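Local coordinates for protein SUBA (Escherichia coli, PDB 2IY9) that cleaves the host endoplasmic reticulum chaperone BiP as the serine protease subunit of the AB5 subtilase cytotoxin, inducing ER stress and eventual cell death, at residues A[303-308]-A[317-322]; A[28-33]-A[321-326]. One frame throughout, in Å; residues are numbered along the deposited sequence.

Contact 1: residues A[303-308]-A[317-322]; sequences ESADKY and EGRVLN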
ATOM      1  N   GLU A 303       2.563  14.931  -6.444  1.00 25.27           N
ATOM      2  CA  GLU A 303       2.309  16.345  -6.735  1.00 27.26           C
ATOM      3  C   GLU A 303       1.014  16.838  -6.115  1.00 26.77           C
ATOM      4  O   GLU A 303       0.945  17.968  -5.632  1.00 26.67           O
ATOM      5  CB  GLU A 303       2.288  16.617  -8.246  1.00 27.16           C
ATOM      6  CG  GLU A 303       3.657  16.966  -8.812  1.00 29.64           C
ATOM      7  CD  GLU A 303       3.659  17.108 -10.325  1.00 29.90           C
ATOM      8  OE1 GLU A 303       4.756  17.034 -10.916  1.00 35.76           O
ATOM      9  OE2 GLU A 303       2.573  17.275 -10.922  1.00 35.01           O
ATOM     10  N   SER A 304      -0.009  15.987  -6.143  1.00 26.65           N
ATOM     11  CA  SER A 304      -1.322  16.345  -5.627  1.00 27.08           C
ATOM     12  C   SER A 304      -1.401  16.313  -4.096  1.00 26.70           C
ATOM     13  O   SER A 304      -2.347  16.851  -3.512  1.00 26.36           O
ATOM     14  CB  SER A 304      -2.382  15.417  -6.223  1.00 27.10           C
ATOM     15  OG  SER A 304      -2.309  14.156  -5.585  1.00 30.17           O
ATOM     16  N   ALA A 305      -0.438  15.654  -3.446  1.00 26.34           N
ATOM     17  CA  ALA A 305      -0.407  15.607  -1.980  1.00 26.50           C
ATOM     18  C   ALA A 305      -0.356  17.008  -1.352  1.00 26.59           C
ATOM     19  O   ALA A 305       0.307  17.900  -1.878  1.00 26.71           O
ATOM     20  CB  ALA A 305       0.779  14.784  -1.498  1.00 26.35           C
ATOM     21  N   ASP A 306      -1.045  17.182  -0.230  1.00 26.94           N
ATOM     22  CA  ASP A 306      -0.916  18.400   0.572  1.00 27.79           C
ATOM     23  C   ASP A 306       0.491  18.450   1.191  1.00 27.98           C
ATOM     24  O   ASP A 306       1.010  17.438   1.657  1.00 27.67           O
ATOM     25  CB  ASP A 306      -1.986  18.452   1.666  1.00 27.72           C
ATOM     26  CG  ASP A 306      -3.399  18.636   1.115  1.00 28.48           C
ATOM     27  OD1 ASP A 306      -3.576  19.207   0.016  1.00 27.50           O
ATOM     28  OD2 ASP A 306      -4.347  18.216   1.805  1.00 30.48           O
ATOM     29  N   LYS A 307       1.114  19.623   1.172  1.00 27.97           N
ATOM     30  CA  LYS A 307       2.472  19.759   1.674  1.00 28.04           C
ATOM     31  C   LYS A 307       2.474  20.553   2.982  1.00 28.37           C
ATOM     32  O   LYS A 307       2.035  21.701   2.998  1.00 27.92           O
ATOM     33  CB  LYS A 307       3.355  20.452   0.619  1.00 29.05           C
ATOM     34  CG  LYS A 307       3.221  19.908  -0.822  1.00 29.16           C
ATOM     35  CD  LYS A 307       3.804  18.510  -0.969  1.00 29.84           C
ATOM     36  CE  LYS A 307       3.998  18.081  -2.436  1.00 30.37           C
ATOM     37  NZ  LYS A 307       2.735  17.957  -3.232  1.00 30.31           N
ATOM     38  N   TYR A 308       2.943  19.927   4.069  1.00 27.81           N
ATOM     39  CA  TYR A 308       3.010  20.568   5.387  1.00 28.26           C
ATOM     40  C   TYR A 308       4.449  20.826   5.839  1.00 28.48           C
ATOM     41  O   TYR A 308       5.209  19.877   6.050  1.00 28.07           O
ATOM     42  CB  TYR A 308       2.280  19.727   6.440  1.00 28.06           C
ATOM     43  CG  TYR A 308       0.792  19.660   6.228  1.00 28.39           C
ATOM     44  CD1 TYR A 308      -0.064  20.572   6.852  1.00 28.88           C
ATOM     45  CD2 TYR A 308       0.234  18.697   5.388  1.00 28.78           C
ATOM     46  CE1 TYR A 308      -1.447  20.517   6.644  1.00 28.32           C
ATOM     47  CE2 TYR A 308      -1.137  18.629   5.183  1.00 28.08           C
ATOM     48  CZ  TYR A 308      -1.971  19.543   5.807  1.00 27.70           C
ATOM     49  OH  TYR A 308      -3.330  19.454   5.598  1.00 28.34           O
ATOM     50  N   GLU A 317       9.218  16.265   1.544  1.00 26.43           N
ATOM     51  CA  GLU A 317       8.403  17.437   1.233  1.00 26.66           C
ATOM     52  C   GLU A 317       7.128  17.581   2.065  1.00 25.76           C
ATOM     53  O   GLU A 317       6.233  18.328   1.692  1.00 25.34           O
ATOM     54  CB  GLU A 317       8.080  17.508  -0.263  1.00 27.38           C
ATOM     55  CG  GLU A 317       9.278  17.282  -1.138  1.00 30.44           C
ATOM     56  CD  GLU A 317       9.455  18.365  -2.134  1.00 35.76           C
ATOM     57  OE1 GLU A 317      10.064  19.391  -1.752  1.00 38.13           O
ATOM     58  OE2 GLU A 317       8.998  18.188  -3.288  1.00 37.10           O
ATOM     59  N   GLY A 318       7.053  16.878   3.189  1.00 25.49           N
ATOM     60  CA  GLY A 318       5.899  16.994   4.089  1.00 25.21           C
ATOM     61  C   GLY A 318       4.586  16.535   3.475  1.00 24.97           C
ATOM     62  O   GLY A 318       3.517  17.017   3.858  1.00 25.45           O
ATOM     63  N   ARG A 319       4.663  15.585   2.541  1.00 24.34           N
ATOM     64  CA  ARG A 319       3.502  15.145   1.767  1.00 23.90           C
ATOM     65  C   ARG A 319       2.450  14.362   2.544  1.00 23.94           C
ATOM     66  O   ARG A 319       2.755  13.355   3.216  1.00 23.69           O
ATOM     67  CB  ARG A 319       3.927  14.309   0.558  1.00 24.12           C
ATOM     68  CG  ARG A 319       4.763  15.037  -0.454  1.00 24.36           C
ATOM     69  CD  ARG A 319       4.859  14.233  -1.720  1.00 24.69           C
ATOM     70  NE  ARG A 319       5.963  14.671  -2.559  1.00 24.56           N
ATOM     71  CZ  ARG A 319       7.150  14.078  -2.614  1.00 27.41           C
ATOM     72  NH1 ARG A 319       7.407  13.007  -1.866  1.00 26.34           N
ATOM     73  NH2 ARG A 319       8.087  14.561  -3.420  1.00 27.70           N
ATOM     74  N   VAL A 320       1.204  14.814   2.405  1.00 23.56           N
ATOM     75  CA  VAL A 320       0.054  14.144   3.000  1.00 23.16           C
ATOM     76  C   VAL A 320      -0.962  13.817   1.910  1.00 23.10           C
ATOM     77  O   VAL A 320      -1.317  14.677   1.082  1.00 23.54           O
ATOM     78  CB  VAL A 320      -0.580  14.993   4.133  1.00 23.20           C
ATOM     79  CG1 VAL A 320      -1.921  14.400   4.593  1.00 24.49           C
ATOM     80  CG2 VAL A 320       0.383  15.106   5.316  1.00 24.13           C
ATOM     81  N   LEU A 321      -1.416  12.568   1.914  1.00 22.47           N
ATOM     82  CA  LEU A 321      -2.369  12.054   0.944  1.00 22.98           C
ATOM     83  C   LEU A 321      -3.601  12.944   0.800  1.00 23.34           C
ATOM     84  O   LEU A 321      -4.298  13.222   1.781  1.00 23.03           O
ATOM     85  CB  LEU A 321      -2.797  10.636   1.342  1.00 22.77           C
ATOM     86  CG  LEU A 321      -3.832   9.966   0.436  1.00 21.91           C
ATOM     87  CD1 LEU A 321      -3.255   9.742  -0.959  1.00 22.07           C
ATOM     88  CD2 LEU A 321      -4.370   8.662   1.047  1.00 22.15           C
ATOM     89  N   ASN A 322      -3.843  13.394  -0.430  1.00 24.29           N
ATOM     90  CA  ASN A 322      -5.067  14.107  -0.782  1.00 25.10           C
ATOM     91  C   ASN A 322      -5.691  13.374  -1.960  1.00 25.15           C
ATOM     92  O   ASN A 322      -5.230  13.521  -3.097  1.00 25.52           O
ATOM     93  CB  ASN A 322      -4.774  15.565  -1.165  1.00 25.15           C
ATOM     94  CG  ASN A 322      -6.038  16.360  -1.478  1.00 26.99           C
ATOM     95  OD1 ASN A 322      -7.095  15.793  -1.783  1.00 26.59           O
ATOM     96  ND2 ASN A 322      -5.929  17.689  -1.397  1.00 26.74           N
TER
HETATM   97  O   HOH W   1      -2.244  12.820  -2.938  1.00 26.16           O
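Tyr308 lays the CD2-CE2 side of its ring obliquely across Val320, with CD2 3.6 Å from Val320 CG2, at one end of a two-stranded antiparallel beta hairpin in this subtilase-family protease. Val320 suits the spot because its CG2, anti to the carbonyl carbon, reaches the ring, while Tyr224 and Leu311 also touch this branched side chain. Asp306 and Val320 form the hydrogen-bonded pair, Val320 N meeting Asp306 O at 2.7 Å in the carbonyl plane. A further backbone bond, from Tyr308 N to Gly318 O, is nearly straight (169°), though the donor lies above the carbonyl plane. Gly318 suits its place: phi is positive, and a CB would run into Tyr308 O. On the other face, the methylenes of Lys307 and Arg319 pack side by side, CD of Lys307 lying 3.6 Å from Arg319 CG, and the charged ends have separate acceptors. Bends at chi2 and chi4 fold the lysine back so that Lys307 NZ donates to Ala305 O (2.8 Å) and to Leu302 O, where the carbonyls at the end of helix 294-304 would probably favour a positive charge. Arg319 extends and gives NH1 to Asp248 O. Beyond the strands, Asn322, with CG anti to the backbone N, brings its amide across the Asp306 carboxylate, the planes 64° apart: ND2 meets Asp306 OD1 at 3.1 Å from above the carboxylate plane.

Contact 2: residues A[28-33]-A[321-326]; sequences DAIGLT and LNAEKA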
ATOM      1  N   ASP A  28     -13.542  11.751   4.637  1.00 26.92           N
ATOM      2  CA  ASP A  28     -13.610  13.209   4.550  1.00 27.55           C
ATOM      3  C   ASP A  28     -12.220  13.848   4.694  1.00 27.03           C
ATOM      4  O   ASP A  28     -11.900  14.824   4.005  1.00 26.41           O
ATOM      5  CB  ASP A  28     -14.601  13.761   5.579  1.00 28.20           C
ATOM      6  CG  ASP A  28     -16.059  13.616   5.132  1.00 30.54           C
ATOM      7  OD1 ASP A  28     -16.319  13.158   3.999  1.00 34.76           O
ATOM      8  OD2 ASP A  28     -16.957  13.974   5.915  1.00 33.57           O
ATOM      9  N   ALA A  29     -11.376  13.264   5.546  1.00 26.69           N
ATOM     10  CA  ALA A  29     -10.036  13.818   5.807  1.00 26.72           C
ATOM     11  C   ALA A  29      -9.174  13.871   4.543  1.00 27.04           C
ATOM     12  O   ALA A  29      -8.415  14.828   4.337  1.00 27.89           O
ATOM     13  CB  ALA A  29      -9.333  13.041   6.919  1.00 26.62           C
ATOM     14  N   ILE A  30      -9.318  12.870   3.676  1.00 27.03           N
ATOM     15  CA  ILE A  30      -8.541  12.830   2.436  1.00 27.31           C
ATOM     16  C   ILE A  30      -9.310  13.258   1.178  1.00 27.67           C
ATOM     17  O   ILE A  30      -8.754  13.247   0.070  1.00 27.38           O
ATOM     18  CB  ILE A  30      -7.862  11.448   2.217  1.00 27.12           C
ATOM     19  CG1 ILE A  30      -8.885  10.387   1.799  1.00 26.59           C
ATOM     20  CG2 ILE A  30      -7.109  11.039   3.458  1.00 26.61           C
ATOM     21  CD1 ILE A  30      -8.271   9.083   1.320  1.00 27.40           C
ATOM     22  N   GLY A  31     -10.571  13.654   1.347  1.00 28.25           N
ATOM     23  CA  GLY A  31     -11.368  14.165   0.228  1.00 29.23           C
ATOM     24  C   GLY A  31     -11.939  13.062  -0.655  1.00 30.11           C
ATOM     25  O   GLY A  31     -12.161  13.261  -1.862  1.00 30.08           O
ATOM     26  N   LEU A  32     -12.187  11.904  -0.052  1.00 30.49           N
ATOM     27  CA  LEU A  32     -12.761  10.769  -0.769  1.00 32.29           C
ATOM     28  C   LEU A  32     -14.276  10.886  -0.689  1.00 32.48           C
ATOM     29  O   LEU A  32     -14.942  10.096  -0.022  1.00 32.70           O
ATOM     30  CB  LEU A  32     -12.253   9.438  -0.185  1.00 32.36           C
ATOM     31  CG  LEU A  32     -12.237   8.156  -1.033  1.00 34.23           C
ATOM     32  CD1 LEU A  32     -11.242   8.252  -2.175  1.00 34.52           C
ATOM     33  CD2 LEU A  32     -11.891   6.956  -0.146  1.00 32.76           C
ATOM     34  N   THR A  33     -14.786  11.912  -1.364  1.00 33.11           N
ATOM     35  CA  THR A  33     -16.195  12.272  -1.379  1.00 33.81           C
ATOM     36  C   THR A  33     -16.910  11.613  -2.553  1.00 34.48           C
ATOM     37  O   THR A  33     -16.280  11.041  -3.444  1.00 33.93           O
ATOM     38  CB  THR A  33     -16.368  13.804  -1.527  1.00 33.83           C
ATOM     39  OG1 THR A  33     -15.828  14.232  -2.790  1.00 33.67           O
ATOM     40  CG2 THR A  33     -15.677  14.551  -0.382  1.00 33.53           C
ATOM     41  N   LEU A 321      -1.416  12.568   1.914  1.00 22.47           N
ATOM     42  CA  LEU A 321      -2.369  12.054   0.944  1.00 22.98           C
ATOM     43  C   LEU A 321      -3.601  12.944   0.800  1.00 23.34           C
ATOM     44  O   LEU A 321      -4.298  13.222   1.781  1.00 23.03           O
ATOM     45  CB  LEU A 321      -2.797  10.636   1.342  1.00 22.77           C
ATOM     46  CG  LEU A 321      -3.832   9.966   0.436  1.00 21.91           C
ATOM     47  CD1 LEU A 321      -3.255   9.742  -0.959  1.00 22.07           C
ATOM     48  CD2 LEU A 321      -4.370   8.662   1.047  1.00 22.15           C
ATOM     49  N   ASN A 322      -3.843  13.394  -0.430  1.00 24.29           N
ATOM     50  CA  ASN A 322      -5.067  14.107  -0.782  1.00 25.10           C
ATOM     51  C   ASN A 322      -5.691  13.374  -1.960  1.00 25.15           C
ATOM     52  O   ASN A 322      -5.230  13.521  -3.097  1.00 25.52           O
ATOM     53  CB  ASN A 322      -4.774  15.565  -1.165  1.00 25.15           C
ATOM     54  CG  ASN A 322      -6.038  16.360  -1.478  1.00 26.99           C
ATOM     55  OD1 ASN A 322      -7.095  15.793  -1.783  1.00 26.59           O
ATOM     56  ND2 ASN A 322      -5.929  17.689  -1.397  1.00 26.74           N
ATOM     57  N   ALA A 323      -6.709  12.571  -1.666  1.00 25.44           N
ATOM     58  CA  ALA A 323      -7.365  11.718  -2.663  1.00 26.04           C
ATOM     59  C   ALA A 323      -8.176  12.527  -3.655  1.00 26.43           C
ATOM     60  O   ALA A 323      -8.212  12.189  -4.839  1.00 26.30           O
ATOM     61  CB  ALA A 323      -8.242  10.680  -1.994  1.00 25.51           C
ATOM     62  N   GLU A 324      -8.828  13.587  -3.169  1.00 27.41           N
ATOM     63  CA  GLU A 324      -9.639  14.449  -4.025  1.00 28.57           C
ATOM     64  C   GLU A 324      -8.787  15.007  -5.158  1.00 28.22           C
ATOM     65  O   GLU A 324      -9.149  14.890  -6.330  1.00 28.26           O
ATOM     66  CB  GLU A 324     -10.307  15.582  -3.225  1.00 28.73           C
ATOM     67  CG  GLU A 324     -10.965  16.653  -4.115  1.00 30.70           C
ATOM     68  CD  GLU A 324     -11.546  17.802  -3.316  1.00 31.60           C
ATOM     69  OE1 GLU A 324     -10.863  18.844  -3.178  1.00 36.60           O
ATOM     70  OE2 GLU A 324     -12.682  17.662  -2.816  1.00 36.40           O
ATOM     71  N   LYS A 325      -7.652  15.598  -4.801  1.00 28.03           N
ATOM     72  CA  LYS A 325      -6.736  16.171  -5.771  1.00 28.13           C
ATOM     73  C   LYS A 325      -6.066  15.108  -6.659  1.00 27.71           C
ATOM     74  O   LYS A 325      -5.987  15.296  -7.873  1.00 27.79           O
ATOM     75  CB  LYS A 325      -5.702  17.056  -5.064  1.00 28.60           C
ATOM     76  CG  LYS A 325      -4.858  17.933  -5.984  1.00 31.65           C
ATOM     77  CD  LYS A 325      -5.659  19.073  -6.605  1.00 37.08           C
ATOM     78  CE  LYS A 325      -4.748  20.066  -7.324  1.00 38.27           C
ATOM     79  NZ  LYS A 325      -3.731  19.381  -8.173  1.00 41.02           N
ATOM     80  N   ALA A 326      -5.593  14.008  -6.065  1.00 27.13           N
ATOM     81  CA  ALA A 326      -4.984  12.917  -6.837  1.00 27.17           C
ATOM     82  C   ALA A 326      -5.925  12.361  -7.905  1.00 27.09           C
ATOM     83  O   ALA A 326      -5.541  12.219  -9.069  1.00 27.23           O
ATOM     84  CB  ALA A 326      -4.512  11.787  -5.910  1.00 26.49           C
TER
HETATM   85  O   HOH W   2      -5.345  14.789   3.908  1.00 33.26           O
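From CB to CD1, Ile30 follows the chain where it passes from Leu321 into the helix starting at Ala323, just before a Schellman motif ends its own helix at Gly31. Its CB lies 4.0 Å from Leu321 O, and CG2, anti to the carbonyl carbon, comes about as near to that oxygen. CG1 takes the crowded position between the backbone N and the carbonyl carbon (chi1 74°), which sets it 3.9 Å from Ala323 CB. At the tip, CD1 reaches both the same Ala323 CB, at 3.7 Å, and Leu321 CD2, at 3.9 Å. The CG1-CD1 arm of the isoleucine thus reaches into the angle between a leucine and an alanine, and the small methyl of Ala323 leaves room for Leu32 CD1 to approach it as well. Val281 of helix 271-288 touches both Leu321 and Ala323, so this apolar group continues into the protein interior.

The carbonyl of Ile30, in the last turn of its helix, makes the polar link. Ile30 O accepts from Ala323 N at 2.8 Å. A second, longer bond runs from Glu324 N to Ile30 O at 3.3 Å. Both donors lie in the carbonyl plane, and the C-terminal end of one helix so meets the N-terminal end of another. Gly31 has positive phi, and the lack of a side chain lets its CA come close to Glu324 CB. A water also joins Ala29 O to Leu321 O. Asn322 is the N-cap of the second helix: its OD1 accepts from Lys325 N at 3.1 Å in an almost straight bond (176°).

Overall arrangement
The second segments of contacts 1 and 2 overlap at Leu321 and Asn322, which lead from strand 319-320 of the hairpin into helix 323-331. The contact centres are about 11 Å apart, and they touch directly, Ser304 OG lying 3.2 Å from Ala326 CA. Asn322 works in both, its ND2 turned to the hairpin and its OD1 to the helix. Contact 2 ties residues 28-33, near the N-terminus, to the start of the A2 region that enters the SubB pentamer; contact 1 ties the same point to the end of helix 294-304 and strand 306-307. Both lie away from the charge relay residues, yet Leu321 packs on helix 271-288, which carries the inferred nucleophile Ser272 and, through Cys288, the disulfide to Cys331.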